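Local coordinates for protein probable sensor histidine kinase pdtas (PDB 2YKF) that probably senses nutrient deprivation by binding cyclic di-GMP and then autophosphorylates on a histidine to start a two-component signalling cascade, this chain being its GAF and PAS-like sensor region, at residues S116-G121 with A126-H131. Residues are numbered along the deposited sequence; the frame is centred on the assembly and turned at random.
Sequences SPVRFG and AVLTRH
Val118, Ser116 and Leu128 carry most of the contact between the two strands of a beta hairpin, 114-120 and 123-131, in the GAF domain. Ser116 and Leu128 form a hydrogen-bonded antiparallel pair: Ser116 N donates to Leu128 O at 3.0 Å and Leu128 N returns the bond to Ser116 O at 2.8 Å. Two residues on, Val118 N reaches Ala126 O at 2.9 Å, and the three bonds together hold the register of the strands.

Side chains of Ser116, Val118, Ala126 and Leu128 share one face of the sheet. With CG1 of Val118 anti to the backbone N (chi1 177°), its CG2 branch lies beside that N, on the side of Ser116, and reaches diagonally across to Leu128 CG, 3.7 Å away. There it meets the fork of the leucine, both methyls close by, the two side chains crossing at a slant. Directly across the pair, Val118 CB packs on Ala126 CB at 4.2 Å, and Ala126 also touches Leu24 of helix 18-38. Ser116 OG comes no nearer to Leu128 than 4.0 Å, at CB, a van der Waals approach.

On the reverse face Pro117 and Val127 make a non-hydrogen-bonded pair, their CA atoms 4.4 Å apart, and both side chains touch Thr88 of helix 83-90. Val127 CG1 rests 3.4 Å from Ser116 O, the same oxygen that accepts from Leu128 N. Proline, lacking an N-H, fits this position because no cross-strand donor is needed there. Main-chain bonds thus join edge strand 114-120 to the GAF sheet, while the apolar branches of Val118 and Leu128 pack together on the face they share with Ser116 and Ala126.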
ATOM      1  N   SER A 116      -6.743  -4.212 -23.150  1.00 39.50           N
ATOM      2  CA  SER A 116      -5.371  -4.195 -23.679  1.00 38.93           C
ATOM      3  C   SER A 116      -4.665  -5.536 -23.611  1.00 36.90           C
ATOM      4  O   SER A 116      -4.860  -6.332 -22.675  1.00 38.66           O
ATOM      5  CB  SER A 116      -4.547  -3.098 -23.034  1.00 39.15           C
ATOM      6  OG  SER A 116      -4.551  -3.250 -21.651  1.00 41.85           O
ATOM      7  N   PRO A 117      -3.789  -5.783 -24.580  1.00 35.08           N
ATOM      8  CA  PRO A 117      -3.128  -7.046 -24.620  1.00 33.04           C
ATOM      9  C   PRO A 117      -1.853  -7.129 -23.768  1.00 31.52           C
ATOM     10  O   PRO A 117      -1.171  -6.135 -23.540  1.00 31.39           O
ATOM     11  CB  PRO A 117      -2.698  -7.133 -26.084  1.00 33.75           C
ATOM     12  CG  PRO A 117      -2.368  -5.685 -26.398  1.00 34.29           C
ATOM     13  CD  PRO A 117      -3.470  -4.941 -25.761  1.00 34.15           C
ATOM     14  N   VAL A 118      -1.529  -8.339 -23.373  1.00 28.93           N
ATOM     15  CA  VAL A 118      -0.275  -8.636 -22.760  1.00 30.97           C
ATOM     16  C   VAL A 118       0.435  -9.515 -23.786  1.00 32.78           C
ATOM     17  O   VAL A 118      -0.074 -10.592 -24.100  1.00 33.40           O
ATOM     18  CB  VAL A 118      -0.489  -9.449 -21.480  1.00 30.44           C
ATOM     19  CG1 VAL A 118       0.855  -9.851 -20.843  1.00 33.05           C
ATOM     20  CG2 VAL A 118      -1.338  -8.643 -20.450  1.00 30.21           C
ATOM     21  N   ARG A 119       1.577  -9.050 -24.302  1.00 33.59           N
ATOM     22  CA  ARG A 119       2.405  -9.836 -25.253  1.00 35.93           C
ATOM     23  C   ARG A 119       3.575 -10.508 -24.598  1.00 37.38           C
ATOM     24  O   ARG A 119       4.182  -9.971 -23.576  1.00 34.94           O
ATOM     25  CB  ARG A 119       2.914  -8.985 -26.397  1.00 36.27           C
ATOM     26  CG  ARG A 119       2.036  -9.098 -27.583  1.00 42.50           C
ATOM     27  CD  ARG A 119       2.535  -8.316 -28.846  1.00 45.22           C
ATOM     28  NE  ARG A 119       1.359  -8.083 -29.712  1.00 49.64           N
ATOM     29  CZ  ARG A 119       0.470  -7.086 -29.575  1.00 51.80           C
ATOM     30  NH1 ARG A 119       0.603  -6.168 -28.615  1.00 54.60           N
ATOM     31  NH2 ARG A 119      -0.572  -6.991 -30.403  1.00 51.88           N
ATOM     32  N   PHE A 120       3.854 -11.713 -25.113  1.00 36.54           N
ATOM     33  CA  PHE A 120       5.042 -12.437 -24.807  1.00 39.15           C
ATOM     34  C   PHE A 120       5.520 -13.224 -26.047  1.00 40.99           C
ATOM     35  O   PHE A 120       4.752 -13.957 -26.686  1.00 40.35           O
ATOM     36  CB  PHE A 120       4.816 -13.428 -23.677  1.00 38.96           C
ATOM     37  CG  PHE A 120       6.052 -14.198 -23.323  1.00 41.43           C
ATOM     38  CD1 PHE A 120       7.041 -13.611 -22.520  1.00 44.31           C
ATOM     39  CD2 PHE A 120       6.286 -15.452 -23.867  1.00 43.33           C
ATOM     40  CE1 PHE A 120       8.213 -14.312 -22.211  1.00 44.59           C
ATOM     41  CE2 PHE A 120       7.461 -16.154 -23.565  1.00 45.91           C
ATOM     42  CZ  PHE A 120       8.420 -15.564 -22.736  1.00 45.56           C
ATOM     43  N   GLY A 121       6.810 -13.138 -26.323  1.00 44.63           N
ATOM     44  CA  GLY A 121       7.309 -13.507 -27.637  1.00 48.39           C
ATOM     45  C   GLY A 121       6.619 -12.412 -28.424  1.00 50.67           C
ATOM     46  O   GLY A 121       6.593 -11.227 -27.972  1.00 51.86           O
ATOM     47  N   ALA A 126      -2.432 -12.968 -23.063  1.00 29.89           N
ATOM     48  CA  ALA A 126      -3.547 -12.647 -22.194  1.00 30.04           C
ATOM     49  C   ALA A 126      -4.043 -11.302 -22.570  1.00 28.46           C
ATOM     50  O   ALA A 126      -3.358 -10.558 -23.267  1.00 28.95           O
ATOM     51  CB  ALA A 126      -3.118 -12.660 -20.624  1.00 28.85           C
ATOM     52  N   VAL A 127      -5.237 -10.975 -22.095  1.00 29.27           N
ATOM     53  CA  VAL A 127      -5.803  -9.636 -22.235  1.00 29.12           C
ATOM     54  C   VAL A 127      -6.297  -9.092 -20.873  1.00 30.20           C
ATOM     55  O   VAL A 127      -6.912  -9.818 -20.112  1.00 33.30           O
ATOM     56  CB  VAL A 127      -6.996  -9.662 -23.213  1.00 30.76           C
ATOM     57  CG1 VAL A 127      -7.618  -8.313 -23.283  1.00 27.81           C
ATOM     58  CG2 VAL A 127      -6.471 -10.063 -24.604  1.00 32.34           C
ATOM     59  N   LEU A 128      -6.026  -7.833 -20.595  1.00 29.92           N
ATOM     60  CA  LEU A 128      -6.447  -7.184 -19.352  1.00 30.89           C
ATOM     61  C   LEU A 128      -7.649  -6.432 -19.666  1.00 32.21           C
ATOM     62  O   LEU A 128      -7.669  -5.746 -20.694  1.00 32.91           O
ATOM     63  CB  LEU A 128      -5.385  -6.143 -18.948  1.00 29.48           C
ATOM     64  CG  LEU A 128      -3.965  -6.705 -18.679  1.00 27.82           C
ATOM     65  CD1 LEU A 128      -3.086  -5.578 -18.203  1.00 32.64           C
ATOM     66  CD2 LEU A 128      -4.015  -7.769 -17.589  1.00 29.57           C
ATOM     67  N   THR A 129      -8.662  -6.505 -18.815  1.00 31.26           N
ATOM     68  CA  THR A 129      -9.717  -5.465 -18.879  1.00 32.54           C
ATOM     69  C   THR A 129      -9.584  -4.541 -17.685  1.00 34.34           C
ATOM     70  O   THR A 129      -9.315  -5.019 -16.552  1.00 32.47           O
ATOM     71  CB  THR A 129     -11.123  -6.096 -18.949  1.00 32.46           C
ATOM     72  OG1 THR A 129     -11.292  -7.041 -17.857  1.00 35.02           O
ATOM     73  CG2 THR A 129     -11.308  -6.825 -20.378  1.00 32.77           C
ATOM     74  N   ARG A 130      -9.687  -3.235 -17.943  1.00 33.00           N
ATOM     75  CA  ARG A 130      -9.628  -2.215 -16.917  1.00 34.72           C
ATOM     76  C   ARG A 130     -11.067  -1.709 -16.573  1.00 35.16           C
ATOM     77  O   ARG A 130     -11.867  -1.433 -17.483  1.00 35.69           O
ATOM     78  CB  ARG A 130      -8.760  -1.059 -17.426  1.00 34.46           C
ATOM     79  CG  ARG A 130      -8.547   0.135 -16.500  1.00 39.00           C
ATOM     80  CD  ARG A 130      -7.613   1.202 -17.196  1.00 43.23           C
ATOM     81  NE  ARG A 130      -7.448   2.493 -16.456  1.00 46.74           N
ATOM     82  CZ  ARG A 130      -6.515   3.431 -16.735  1.00 48.04           C
ATOM     83  NH1 ARG A 130      -5.630   3.250 -17.720  1.00 46.51           N
ATOM     84  NH2 ARG A 130      -6.437   4.550 -16.013  1.00 47.70           N
ATOM     85  N   HIS A 131     -11.414  -1.622 -15.294  1.00 32.74           N
ATOM     86  CA  HIS A 131     -12.756  -1.196 -14.923  1.00 33.38           C
ATOM     87  C   HIS A 131     -12.585  -0.119 -13.898  1.00 34.84           C
ATOM     88  O   HIS A 131     -11.744  -0.263 -12.990  1.00 32.00           O
ATOM     89  CB  HIS A 131     -13.496  -2.356 -14.296  1.00 34.71           C
ATOM     90  CG  HIS A 131     -13.466  -3.623 -15.100  1.00 36.90           C
ATOM     91  ND1 HIS A 131     -14.609  -4.212 -15.596  1.00 40.92           N
ATOM     92  CD2 HIS A 131     -12.446  -4.462 -15.406  1.00 38.60           C
ATOM     93  CE1 HIS A 131     -14.286  -5.344 -16.209  1.00 43.11           C
ATOM     94  NE2 HIS A 131     -12.980  -5.525 -16.091  1.00 38.89           N
TER